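Local coordinates for protein cytochrome C, class II (Shewanella frigidimarina, PDB 4ULV) that carries a covalently attached heme c in a four-helix bundle and probably works in electron transfer and in binding diatomic gases, at residues 11-16 against 54-60; 48-53 against 88-93; 80-84 against 120-125. All blocks are in the same frame, centred on the assembly; numbering follows the deposited sequence. Where two conformers were deposited one is given.

Interaction 1 of 3, residues 11-16 against 54-60. With HEC (heme c), chain C.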
loop_
_atom_site.group_PDB
_atom_site.type_symbol
_atom_site.label_atom_id
_atom_site.label_comp_id
_atom_site.label_asym_id
_atom_site.label_seq_id
_atom_site.Cartn_x
_atom_site.Cartn_y
_atom_site.Cartn_z
ATOM N N TYR A 11 -5.214 -9.869 1.549
ATOM C CA TYR A 11 -4.843 -8.512 1.979
ATOM C C TYR A 11 -3.342 -8.469 2.340
ATOM O O TYR A 11 -2.594 -7.585 1.826
ATOM C CB TYR A 11 -5.723 -8.128 3.139
ATOM C CG TYR A 11 -5.535 -6.715 3.673
ATOM C CD1 TYR A 11 -6.235 -5.654 3.136
ATOM C CD2 TYR A 11 -4.666 -6.469 4.727
ATOM C CE1 TYR A 11 -6.090 -4.376 3.644
ATOM C CE2 TYR A 11 -4.480 -5.190 5.213
ATOM C CZ TYR A 11 -5.198 -4.151 4.656
ATOM O OH TYR A 11 -5.098 -2.836 5.096
ATOM N N ARG A 12 -2.904 -9.366 3.218
ATOM C CA ARG A 12 -1.467 -9.276 3.621
ATOM C C ARG A 12 -0.532 -9.581 2.448
ATOM O O ARG A 12 0.507 -8.973 2.300
ATOM C CB ARG A 12 -1.175 -10.136 4.851
ATOM C CG ARG A 12 -1.173 -11.643 4.615
ATOM C CD ARG A 12 -1.677 -12.346 5.833
ATOM N NE ARG A 12 -1.505 -13.811 5.733
ATOM C CZ ARG A 12 -2.101 -14.669 6.555
ATOM N NH1 ARG A 12 -2.985 -14.265 7.456
ATOM N NH2 ARG A 12 -1.825 -15.974 6.491
ATOM N N GLN A 13 -0.888 -10.578 1.619
ATOM C CA GLN A 13 -0.088 -10.896 0.410
ATOM C C GLN A 13 0.039 -9.725 -0.591
ATOM O O GLN A 13 1.117 -9.419 -1.110
ATOM C CB GLN A 13 -0.609 -12.135 -0.317
ATOM C CG GLN A 13 -0.467 -13.400 0.519
ATOM C CD GLN A 13 -1.119 -14.617 -0.133
ATOM O OE1 GLN A 13 -2.038 -14.481 -0.953
ATOM N NE2 GLN A 13 -0.654 -15.803 0.263
ATOM N N ALA A 14 -1.078 -9.025 -0.788
ATOM C CA ALA A 14 -1.118 -7.868 -1.678
ATOM C C ALA A 14 -0.147 -6.788 -1.145
ATOM O O ALA A 14 0.635 -6.244 -1.907
ATOM C CB ALA A 14 -2.504 -7.270 -1.768
ATOM N N ALA A 15 -0.198 -6.600 0.170
ATOM C CA ALA A 15 0.705 -5.568 0.772
ATOM C C ALA A 15 2.175 -5.917 0.637
ATOM O O ALA A 15 3.003 -5.094 0.249
ATOM C CB ALA A 15 0.290 -5.381 2.263
ATOM N N PHE A 16 2.475 -7.178 0.929
ATOM C CA PHE A 16 3.859 -7.636 0.769
ATOM C C PHE A 16 4.353 -7.544 -0.651
ATOM O O PHE A 16 5.520 -7.194 -0.889
ATOM C CB PHE A 16 4.079 -9.034 1.331
ATOM C CG PHE A 16 4.103 -9.104 2.847
ATOM C CD1 PHE A 16 5.043 -8.398 3.604
ATOM C CD2 PHE A 16 3.221 -9.940 3.496
ATOM C CE1 PHE A 16 5.038 -8.544 4.979
ATOM C CE2 PHE A 16 3.212 -10.081 4.832
ATOM C CZ PHE A 16 4.100 -9.353 5.589
ATOM N N ILE A 54 0.824 -1.945 6.854
ATOM C CA ILE A 54 -0.436 -2.549 6.260
ATOM C C ILE A 54 -0.634 -4.059 6.547
ATOM O O ILE A 54 -1.702 -4.447 6.987
ATOM C CB ILE A 54 -0.509 -2.249 4.784
ATOM C CG1 ILE A 54 -0.534 -0.761 4.465
ATOM C CG2 ILE A 54 -1.749 -2.928 4.111
ATOM C CD1 ILE A 54 -1.589 0.012 5.069
ATOM N N PRO A 55 0.379 -4.915 6.355
ATOM C CA PRO A 55 0.048 -6.387 6.331
ATOM C C PRO A 55 -0.274 -6.994 7.666
ATOM O O PRO A 55 -0.964 -8.048 7.705
ATOM C CB PRO A 55 1.300 -7.066 5.767
ATOM C CG PRO A 55 2.407 -6.055 6.053
ATOM C CD PRO A 55 1.768 -4.689 5.908
ATOM N N HIS A 56 0.210 -6.435 8.801
ATOM C CA HIS A 56 -0.022 -7.057 10.084
ATOM C C HIS A 56 -1.525 -7.391 10.336
ATOM O O HIS A 56 -1.827 -8.446 10.928
ATOM C CB HIS A 56 0.516 -6.159 11.183
ATOM C CG HIS A 56 0.320 -6.713 12.535
ATOM N ND1 HIS A 56 -0.730 -6.347 13.343
ATOM C CD2 HIS A 56 1.016 -7.625 13.232
ATOM C CE1 HIS A 56 -0.667 -7.002 14.483
ATOM N NE2 HIS A 56 0.387 -7.793 14.434
ATOM N N GLU A 57 -2.404 -6.474 9.978
ATOM C CA GLU A 57 -3.852 -6.617 10.173
ATOM C C GLU A 57 -4.384 -7.941 9.594
ATOM O O GLU A 57 -5.369 -8.481 10.130
ATOM C CB GLU A 57 -4.554 -5.446 9.536
ATOM C CG GLU A 57 -6.075 -5.438 9.822
ATOM C CD GLU A 57 -6.830 -4.252 9.311
ATOM O OE1 GLU A 57 -6.177 -3.314 8.750
ATOM O OE2 GLU A 57 -8.069 -4.212 9.561
ATOM N N GLY A 58 -3.759 -8.426 8.535
ATOM C CA GLY A 58 -4.219 -9.679 7.949
ATOM C C GLY A 58 -3.903 -10.949 8.720
ATOM O O GLY A 58 -4.415 -12.012 8.336
ATOM N N PHE A 59 -3.045 -10.910 9.737
ATOM C CA PHE A 59 -2.630 -12.133 10.436
ATOM C C PHE A 59 -3.583 -12.586 11.538
ATOM O O PHE A 59 -3.229 -12.678 12.735
ATOM C CB PHE A 59 -1.203 -12.002 10.915
ATOM C CG PHE A 59 -0.201 -12.060 9.791
ATOM C CD1 PHE A 59 0.267 -13.281 9.304
ATOM C CD2 PHE A 59 0.227 -10.870 9.149
ATOM C CE1 PHE A 59 1.136 -13.290 8.247
ATOM C CE2 PHE A 59 1.107 -10.932 8.089
ATOM C CZ PHE A 59 1.568 -12.163 7.642
ATOM N N ILE A 60 -4.815 -12.860 11.099
ATOM C CA ILE A 60 -5.891 -13.241 11.996
ATOM C C ILE A 60 -5.751 -14.696 12.425
ATOM O O ILE A 60 -5.215 -15.565 11.654
ATOM C CB ILE A 60 -7.280 -12.901 11.379
ATOM C CG1 ILE A 60 -7.561 -13.824 10.168
ATOM C CG2 ILE A 60 -7.292 -11.430 10.967
ATOM C CD1 ILE A 60 -8.981 -13.614 9.659
HETATM FE FE HEC C . 7.417 -10.733 3.961
HETATM C CHA HEC C . 5.189 -12.800 2.363
HETATM C CHB HEC C . 8.400 -9.524 0.974
HETATM C CHC HEC C . 9.119 -8.262 5.551
HETATM C CHD HEC C . 6.321 -11.896 6.957
HETATM N NA HEC C . 6.835 -11.101 1.988
HETATM C C1A HEC C . 5.942 -11.989 1.508
HETATM C C2A HEC C . 5.891 -11.971 0.108
HETATM C C3A HEC C . 6.803 -11.042 -0.285
HETATM C C4A HEC C . 7.378 -10.504 0.911
HETATM C CMA HEC C . 7.161 -10.667 -1.682
HETATM C CAA HEC C . 4.989 -12.848 -0.770
HETATM C CBA HEC C . 3.633 -12.150 -0.990
HETATM C CGA HEC C . 2.716 -12.925 -1.931
HETATM O O1A HEC C . 2.160 -13.935 -1.507
HETATM O O2A HEC C . 2.540 -12.474 -3.074
HETATM N NB HEC C . 8.497 -9.073 3.371
HETATM C C1B HEC C . 8.913 -8.791 2.105
HETATM C C2B HEC C . 9.907 -7.805 2.038
HETATM C C3B HEC C . 10.069 -7.475 3.351
HETATM C C4B HEC C . 9.232 -8.239 4.158
HETATM C CMB HEC C . 10.640 -7.337 0.846
HETATM C CAB HEC C . 11.017 -6.460 3.966
HETATM C CBB HEC C . 11.192 -5.173 3.169
HETATM N NC HEC C . 7.646 -10.100 5.952
HETATM C C1C HEC C . 8.469 -9.090 6.436
HETATM C C2C HEC C . 8.453 -9.075 7.844
HETATM C C3C HEC C . 7.628 -10.116 8.264
HETATM C C4C HEC C . 7.166 -10.716 7.033
HETATM C CMC HEC C . 9.258 -8.077 8.682
HETATM C CAC HEC C . 7.293 -10.596 9.642
HETATM C CBC HEC C . 7.333 -9.644 10.798
HETATM N ND HEC C . 5.961 -12.097 4.570
HETATM C C1D HEC C . 5.748 -12.530 5.805
HETATM C C2D HEC C . 4.878 -13.659 5.854
HETATM C C3D HEC C . 4.485 -13.842 4.559
HETATM C C4D HEC C . 5.214 -12.909 3.777
HETATM C CMD HEC C . 4.411 -14.397 7.041
HETATM C CAD HEC C . 3.475 -14.830 4.066
HETATM C CBD HEC C . 2.104 -14.204 3.793
HETATM C CGD HEC C . 1.061 -15.215 3.281
HETATM O O1D HEC C . 1.465 -16.050 2.396
HETATM O O2D HEC C . -0.049 -15.168 3.830
HETATM O O HOH W 1 -3.910 -2.663 7.507
#
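The distal side of the heme pocket of this cytochrome c' is built where R12 and F16 on helix 5-30 meet P55, G58 and F59 of the loop that follows helix 38-51 in the four-helix bundle. F16 lies between heme and loop: one face of its ring rests on the porphyrin, with CE1 3.2 Å from heme NC, and the opposite face receives P55 CB, 3.9 Å from the ring centroid in a CH-pi contact. F16 therefore fills the heme face across from H122, where a sixth ligand would have to approach the iron. F59 CZ meets F16 CE2 edge to edge at 3.9 Å, and F59 turns its own face to R12. The guanidinium stacks on that ring with planes 5° apart, while R12 CD stands 3.7 Å above its centre. With chi1 at 72°, R12 CG sits between its backbone N and carbonyl carbon, and the chain runs across F59 to the heme propionate, where NE donates to O2D at 2.8 Å. S63 and T68 also bind the guanidinium, which limits its rotation. Y11 OH is hydrogen-bonded to N22 of the second subunit, and a water links it to I54 O and E57 OE1; the E57 carboxylate also binds Y21 and R44 of the second subunit. R12 NH1 gives G58 O a 2.8 Å hydrogen bond, approaching from above the carbonyl plane.

Interaction 2 of 3, residues 48-53 against 88-93. With HEC (heme c), chain C.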
loop_
_atom_site.group_PDB
_atom_site.type_symbol
_atom_site.label_atom_id
_atom_site.label_comp_id
_atom_site.label_asym_id
_atom_site.label_seq_id
_atom_site.Cartn_x
_atom_site.Cartn_y
_atom_site.Cartn_z
ATOM N N VAL A 48 7.603 2.254 1.134
ATOM C CA VAL A 48 7.870 1.119 2.009
ATOM C C VAL A 48 7.516 1.369 3.482
ATOM O O VAL A 48 6.963 0.560 4.204
ATOM C CB VAL A 48 9.361 0.585 1.845
ATOM C CG1 VAL A 48 9.671 -0.507 2.856
ATOM C CG2 VAL A 48 9.557 0.073 0.415
ATOM N N ALA A 49 7.891 2.554 3.981
ATOM C CA ALA A 49 7.590 2.853 5.353
ATOM C C ALA A 49 6.034 2.879 5.617
ATOM O O ALA A 49 5.602 2.371 6.623
ATOM C CB ALA A 49 8.178 4.220 5.760
ATOM N N ALA A 50 5.269 3.397 4.662
ATOM C CA ALA A 50 3.795 3.407 4.801
ATOM C C ALA A 50 3.220 2.023 4.658
ATOM O O ALA A 50 2.382 1.570 5.424
ATOM C CB ALA A 50 3.188 4.329 3.758
ATOM N N LEU A 51 3.719 1.293 3.666
ATOM C CA LEU A 51 3.252 -0.077 3.383
ATOM C C LEU A 51 3.535 -1.039 4.487
ATOM O O LEU A 51 2.832 -2.007 4.735
ATOM C CB LEU A 51 3.777 -0.610 2.059
ATOM C CG LEU A 51 3.220 0.008 0.768
ATOM C CD1 LEU A 51 4.150 -0.229 -0.430
ATOM C CD2 LEU A 51 1.775 -0.462 0.444
ATOM N N SER A 52 4.670 -0.807 5.192
ATOM C CA SER A 52 5.057 -1.676 6.249
ATOM C C SER A 52 4.054 -1.802 7.369
ATOM O O SER A 52 4.030 -2.783 8.110
ATOM C CB SER A 52 6.425 -1.249 6.833
ATOM O OG SER A 52 6.291 -0.097 7.641
ATOM N N LYS A 53 3.190 -0.781 7.473
ATOM C CA LYS A 53 2.165 -0.761 8.484
ATOM C C LYS A 53 0.850 -1.497 8.093
ATOM O O LYS A 53 -0.031 -1.595 8.927
ATOM C CB LYS A 53 1.819 0.678 8.851
ATOM C CG LYS A 53 3.008 1.447 9.467
ATOM C CD LYS A 53 2.627 2.836 9.855
ATOM C CE LYS A 53 3.069 3.804 8.810
ATOM N NZ LYS A 53 2.865 5.207 9.255
ATOM N N PHE A 88 10.206 -3.867 12.026
ATOM C CA PHE A 88 10.248 -3.596 10.598
ATOM C C PHE A 88 9.674 -2.203 10.275
ATOM O O PHE A 88 10.211 -1.460 9.474
ATOM C CB PHE A 88 9.509 -4.753 9.841
ATOM C CG PHE A 88 9.187 -4.462 8.411
ATOM C CD1 PHE A 88 10.148 -3.990 7.528
ATOM C CD2 PHE A 88 7.918 -4.803 7.884
ATOM C CE1 PHE A 88 9.865 -3.787 6.193
ATOM C CE2 PHE A 88 7.639 -4.570 6.549
ATOM C CZ PHE A 88 8.582 -4.092 5.682
ATOM N N GLN A 89 8.507 -1.903 10.856
ATOM C CA GLN A 89 7.910 -0.575 10.637
ATOM C C GLN A 89 8.925 0.487 11.036
ATOM O O GLN A 89 9.082 1.482 10.328
ATOM C CB GLN A 89 6.592 -0.425 11.438
ATOM C CG GLN A 89 5.464 -1.371 10.948
ATOM C CD GLN A 89 4.199 -1.342 11.796
ATOM O OE1 GLN A 89 4.054 -0.506 12.711
ATOM N NE2 GLN A 89 3.249 -2.212 11.466
ATOM N N ASP A 90 9.596 0.286 12.157
ATOM C CA ASP A 90 10.607 1.258 12.620
ATOM C C ASP A 90 11.792 1.378 11.625
ATOM O O ASP A 90 12.239 2.482 11.298
ATOM C CB ASP A 90 11.153 0.834 13.973
ATOM C CG ASP A 90 10.177 1.015 15.108
ATOM O OD1 ASP A 90 9.175 1.808 15.003
ATOM O OD2 ASP A 90 10.441 0.392 16.198
ATOM N N ASN A 91 12.365 0.226 11.200
ATOM C CA ASN A 91 13.454 0.305 10.282
ATOM C C ASN A 91 13.103 0.831 8.907
ATOM O O ASN A 91 13.875 1.507 8.265
ATOM C CB ASN A 91 14.228 -0.997 10.284
ATOM C CG ASN A 91 13.607 -2.095 9.442
ATOM O OD1 ASN A 91 13.212 -1.862 8.305
ATOM N ND2 ASN A 91 13.594 -3.325 9.981
ATOM N N ALA A 92 11.858 0.591 8.458
ATOM C CA ALA A 92 11.411 1.180 7.201
ATOM C C ALA A 92 11.316 2.713 7.322
ATOM O O ALA A 92 11.687 3.425 6.393
ATOM C CB ALA A 92 10.061 0.583 6.791
ATOM N N ALA A 93 10.820 3.163 8.473
ATOM C CA ALA A 93 10.770 4.618 8.734
ATOM C C ALA A 93 12.216 5.178 8.705
ATOM O O ALA A 93 12.509 6.267 8.153
ATOM C CB ALA A 93 10.105 4.929 10.061
HETATM FE FE HEC C . 7.417 -10.733 3.961
HETATM C CHA HEC C . 5.189 -12.800 2.363
HETATM C CHB HEC C . 8.400 -9.524 0.974
HETATM C CHC HEC C . 9.119 -8.262 5.551
HETATM C CHD HEC C . 6.321 -11.896 6.957
HETATM N NA HEC C . 6.835 -11.101 1.988
HETATM C C1A HEC C . 5.942 -11.989 1.508
HETATM C C2A HEC C . 5.891 -11.971 0.108
HETATM C C3A HEC C . 6.803 -11.042 -0.285
HETATM C C4A HEC C . 7.378 -10.504 0.911
HETATM C CMA HEC C . 7.161 -10.667 -1.682
HETATM C CAA HEC C . 4.989 -12.848 -0.770
HETATM C CBA HEC C . 3.633 -12.150 -0.990
HETATM C CGA HEC C . 2.716 -12.925 -1.931
HETATM O O1A HEC C . 2.160 -13.935 -1.507
HETATM O O2A HEC C . 2.540 -12.474 -3.074
HETATM N NB HEC C . 8.497 -9.073 3.371
HETATM C C1B HEC C . 8.913 -8.791 2.105
HETATM C C2B HEC C . 9.907 -7.805 2.038
HETATM C C3B HEC C . 10.069 -7.475 3.351
HETATM C C4B HEC C . 9.232 -8.239 4.158
HETATM C CMB HEC C . 10.640 -7.337 0.846
HETATM C CAB HEC C . 11.017 -6.460 3.966
HETATM C CBB HEC C . 11.192 -5.173 3.169
HETATM N NC HEC C . 7.646 -10.100 5.952
HETATM C C1C HEC C . 8.469 -9.090 6.436
HETATM C C2C HEC C . 8.453 -9.075 7.844
HETATM C C3C HEC C . 7.628 -10.116 8.264
HETATM C C4C HEC C . 7.166 -10.716 7.033
HETATM C CMC HEC C . 9.258 -8.077 8.682
HETATM C CAC HEC C . 7.293 -10.596 9.642
HETATM C CBC HEC C . 7.333 -9.644 10.798
HETATM N ND HEC C . 5.961 -12.097 4.570
HETATM C C1D HEC C . 5.748 -12.530 5.805
HETATM C C2D HEC C . 4.878 -13.659 5.854
HETATM C C3D HEC C . 4.485 -13.842 4.559
HETATM C C4D HEC C . 5.214 -12.909 3.777
HETATM C CMD HEC C . 4.411 -14.397 7.041
HETATM C CAD HEC C . 3.475 -14.830 4.066
HETATM C CBD HEC C . 2.104 -14.204 3.793
HETATM C CGD HEC C . 1.061 -15.215 3.281
HETATM O O1D HEC C . 1.465 -16.050 2.396
HETATM O O2D HEC C . -0.049 -15.168 3.830
HETATM O O HOH W 2 7.018 2.911 9.057
HETATM O O HOH W 3 1.985 -4.181 9.312
#
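S52 and A49, three residues before it, pack against F88, Q89 and A92 of helix 78-98. The tight part is made by small residues. A92 CB comes within 3.7 Å of A49 CA, and the two backbones approach to 4.6 Å between the CA atoms of this pair; V48 CG1 touches the same methyl from beside it. S52 CB sits over one face of the F88 ring, 3.5 Å from CE2 and displaced toward the rim, while the opposite face of that ring looks onto the heme. In F88, CG anti to the backbone N (chi1 166°) sets the ring between S52 and the heme. F88 CB itself lies 3.5 Å from the heme methyl CMC. The hydroxyl of S52 turns back along its own segment and donates to A49 O at 2.8 Å, so this polar atom is satisfied next to the apolar packing. The outer side is looser and wetter. One water donates to both A49 O and Q89 O, bridging the two segments, and another donates to S52 O. The Q89 amide makes a weak bond, NE2 to S52 O at 3.5 Å, and K53 CG lies across its CD while the lysine's end leads away. Close alanine and serine packing beside an aromatic heme wall joins the second and third long helices of the cytochrome c' four-helix bundle.

Interaction 3 of 3, residues 80-84 against 120-125. With HEC (heme c), chain C.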
loop_
_atom_site.group_PDB
_atom_site.type_symbol
_atom_site.label_atom_id
_atom_site.label_comp_id
_atom_site.label_asym_id
_atom_site.label_seq_id
_atom_site.Cartn_x
_atom_site.Cartn_y
_atom_site.Cartn_z
ATOM N N ASP A 80 6.486 -12.441 19.598
ATOM C CA ASP A 80 7.715 -12.304 18.838
ATOM C C ASP A 80 7.451 -11.796 17.426
ATOM O O ASP A 80 8.162 -10.942 16.925
ATOM C CB ASP A 80 8.542 -13.598 18.796
ATOM C CG ASP A 80 9.855 -13.432 18.046
ATOM O OD1 ASP A 80 10.753 -12.665 18.520
ATOM O OD2 ASP A 80 9.936 -14.042 16.970
ATOM N N PHE A 81 6.405 -12.351 16.776
ATOM C CA PHE A 81 6.013 -11.878 15.480
ATOM C C PHE A 81 5.753 -10.353 15.450
ATOM O O PHE A 81 6.171 -9.649 14.522
ATOM C CB PHE A 81 4.767 -12.652 14.976
ATOM C CG PHE A 81 4.342 -12.287 13.590
ATOM C CD1 PHE A 81 4.928 -12.876 12.500
ATOM C CD2 PHE A 81 3.278 -11.393 13.364
ATOM C CE1 PHE A 81 4.542 -12.607 11.225
ATOM C CE2 PHE A 81 2.857 -11.129 12.071
ATOM C CZ PHE A 81 3.455 -11.740 10.989
ATOM N N ASP A 82 4.967 -9.921 16.431
ATOM C CA ASP A 82 4.584 -8.509 16.538
ATOM C C ASP A 82 5.812 -7.617 16.860
ATOM O O ASP A 82 5.894 -6.530 16.340
ATOM C CB ASP A 82 3.505 -8.313 17.609
ATOM C CG ASP A 82 2.177 -8.918 17.224
ATOM O OD1 ASP A 82 1.981 -9.308 16.036
ATOM O OD2 ASP A 82 1.287 -8.970 18.127
ATOM N N SER A 83 6.774 -8.133 17.647
ATOM C CA SER A 83 8.020 -7.405 17.899
ATOM C C SER A 83 8.787 -7.234 16.592
ATOM O O SER A 83 9.206 -6.151 16.251
ATOM C CB SER A 83 8.810 -8.174 18.928
ATOM O OG SER A 83 10.101 -7.589 19.127
ATOM N N LYS A 84 8.915 -8.339 15.819
ATOM C CA LYS A 84 9.581 -8.243 14.497
ATOM C C LYS A 84 8.842 -7.260 13.565
ATOM O O LYS A 84 9.432 -6.486 12.816
ATOM C CB LYS A 84 9.697 -9.625 13.805
ATOM C CG LYS A 84 10.703 -10.519 14.432
ATOM C CD LYS A 84 10.889 -11.807 13.585
ATOM C CE LYS A 84 11.759 -12.897 14.191
ATOM N NZ LYS A 84 13.007 -12.383 14.767
ATOM N N GLY A 120 14.859 -12.047 8.506
ATOM C CA GLY A 120 14.714 -12.535 9.862
ATOM C C GLY A 120 13.312 -13.032 10.156
ATOM O O GLY A 120 13.135 -13.961 10.929
ATOM N N CYS A 121 12.299 -12.305 9.650
ATOM C CA CYS A 121 10.981 -12.775 9.776
ATOM C C CYS A 121 10.640 -13.961 8.941
ATOM O O CYS A 121 10.051 -14.951 9.445
ATOM C CB CYS A 121 9.992 -11.623 9.570
ATOM S SG CYS A 121 8.305 -12.160 10.012
ATOM N N HIS A 122 11.017 -13.913 7.672
ATOM C CA HIS A 122 10.739 -15.057 6.801
ATOM C C HIS A 122 11.383 -16.353 7.313
ATOM O O HIS A 122 10.760 -17.429 7.240
ATOM C CB HIS A 122 11.201 -14.775 5.408
ATOM C CG HIS A 122 10.495 -13.646 4.726
ATOM N ND1 HIS A 122 10.894 -13.161 3.508
ATOM C CD2 HIS A 122 9.362 -12.961 5.052
ATOM C CE1 HIS A 122 10.031 -12.228 3.107
ATOM N NE2 HIS A 122 9.095 -12.106 4.027
ATOM N N ASP A 123 12.581 -16.221 7.868
ATOM C CA ASP A 123 13.296 -17.434 8.323
ATOM C C ASP A 123 12.498 -18.166 9.365
ATOM O O ASP A 123 12.475 -19.405 9.387
ATOM C CB ASP A 123 14.656 -17.017 8.902
ATOM C CG ASP A 123 15.688 -16.781 7.841
ATOM O OD1 ASP A 123 15.460 -17.091 6.666
ATOM O OD2 ASP A 123 16.749 -16.221 8.235
ATOM N N VAL A 124 11.784 -17.425 10.221
ATOM C CA VAL A 124 11.049 -18.015 11.349
ATOM C C VAL A 124 9.584 -18.334 10.996
ATOM O O VAL A 124 9.059 -19.341 11.491
ATOM C CB VAL A 124 11.179 -17.144 12.628
ATOM C CG1 VAL A 124 10.472 -17.760 13.786
ATOM C CG2 VAL A 124 12.622 -16.914 12.941
ATOM N N TYR A 125 8.925 -17.451 10.209
ATOM C CA TYR A 125 7.471 -17.434 10.112
ATOM C C TYR A 125 6.899 -17.670 8.743
ATOM O O TYR A 125 5.653 -17.696 8.619
ATOM C CB TYR A 125 6.987 -16.113 10.689
ATOM C CG TYR A 125 7.236 -15.991 12.148
ATOM C CD1 TYR A 125 6.663 -16.820 13.065
ATOM C CD2 TYR A 125 8.078 -14.985 12.649
ATOM C CE1 TYR A 125 6.898 -16.708 14.403
ATOM C CE2 TYR A 125 8.323 -14.875 13.990
ATOM C CZ TYR A 125 7.783 -15.744 14.890
ATOM O OH TYR A 125 8.011 -15.690 16.236
HETATM FE FE HEC C . 7.417 -10.733 3.961
HETATM C CHA HEC C . 5.189 -12.800 2.363
HETATM C CHB HEC C . 8.400 -9.524 0.974
HETATM C CHC HEC C . 9.119 -8.262 5.551
HETATM C CHD HEC C . 6.321 -11.896 6.957
HETATM N NA HEC C . 6.835 -11.101 1.988
HETATM C C1A HEC C . 5.942 -11.989 1.508
HETATM C C2A HEC C . 5.891 -11.971 0.108
HETATM C C3A HEC C . 6.803 -11.042 -0.285
HETATM C C4A HEC C . 7.378 -10.504 0.911
HETATM C CMA HEC C . 7.161 -10.667 -1.682
HETATM C CAA HEC C . 4.989 -12.848 -0.770
HETATM C CBA HEC C . 3.633 -12.150 -0.990
HETATM C CGA HEC C . 2.716 -12.925 -1.931
HETATM O O1A HEC C . 2.160 -13.935 -1.507
HETATM O O2A HEC C . 2.540 -12.474 -3.074
HETATM N NB HEC C . 8.497 -9.073 3.371
HETATM C C1B HEC C . 8.913 -8.791 2.105
HETATM C C2B HEC C . 9.907 -7.805 2.038
HETATM C C3B HEC C . 10.069 -7.475 3.351
HETATM C C4B HEC C . 9.232 -8.239 4.158
HETATM C CMB HEC C . 10.640 -7.337 0.846
HETATM C CAB HEC C . 11.017 -6.460 3.966
HETATM C CBB HEC C . 11.192 -5.173 3.169
HETATM N NC HEC C . 7.646 -10.100 5.952
HETATM C C1C HEC C . 8.469 -9.090 6.436
HETATM C C2C HEC C . 8.453 -9.075 7.844
HETATM C C3C HEC C . 7.628 -10.116 8.264
HETATM C C4C HEC C . 7.166 -10.716 7.033
HETATM C CMC HEC C . 9.258 -8.077 8.682
HETATM C CAC HEC C . 7.293 -10.596 9.642
HETATM C CBC HEC C . 7.333 -9.644 10.798
HETATM N ND HEC C . 5.961 -12.097 4.570
HETATM C C1D HEC C . 5.748 -12.530 5.805
HETATM C C2D HEC C . 4.878 -13.659 5.854
HETATM C C3D HEC C . 4.485 -13.842 4.559
HETATM C C4D HEC C . 5.214 -12.909 3.777
HETATM C CMD HEC C . 4.411 -14.397 7.041
HETATM C CAD HEC C . 3.475 -14.830 4.066
HETATM C CBD HEC C . 2.104 -14.204 3.793
HETATM C CGD HEC C . 1.061 -15.215 3.281
HETATM O O1D HEC C . 1.465 -16.050 2.396
HETATM O O2D HEC C . -0.049 -15.168 3.830
#
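Y125, K84 and F81 carry this antiparallel helix pair of the four-helix bundle, where helix 78-98 runs beside the heme-binding helix 104-125; the axes of segments 80-84 and 120-125 come within 10.8 Å at 162°. F81 points the edge of its ring at the face of Y125 in a T-shaped pair, with centroids 5.4 Å apart and planes at 88°; V124 CG1 lies over the other face of the tyrosine. F81 CE1 also lies 4.0 Å from C121 SG, the sulfur standing obliquely to the ring, and one face of F81 looks onto the heme CBC. K84 is a knob in a hole formed by G120, C121, V124 and Y125: its methylenes do the packing, CD lying 3.9 Å from C121 CA. The same turn of helix 104-125 binds the heme through the C121 thioether, and H122 NE2 coordinates the iron at 2.2 Å. A leucine in place of Y125 would probably leave D80 without its hydroxyl mate and deprive F81 of the aromatic face it meets. With CG anti to its carbonyl carbon (chi1 -67°), Y125 lays its ring against F81, and its OH donates to the anti lone pair of D80 OD2 at 2.6 Å.

All three contacts line one heme, yet each from a different place. Interaction 1 is the buried one, joining helix 5-30 to a loop on the distal face; interactions 2 and 3 are only partly buried and share helix 78-98, which they join to helix 38-51 and helix 104-125 respectively. Polar chemistry at a propionate and stacked rings mark interaction 1, small side chains and bridging waters mark interaction 2, and covalent and metal bonds accompany the aromatic pair of interaction 3. Interactions 1 and 3 touch directly, F59 packing on F81 and H56 NE2 lying 2.7 Å from D82 OD1, a probable hydrogen bond. Interactions 1 and 2 also reach the second subunit; interaction 3 does not.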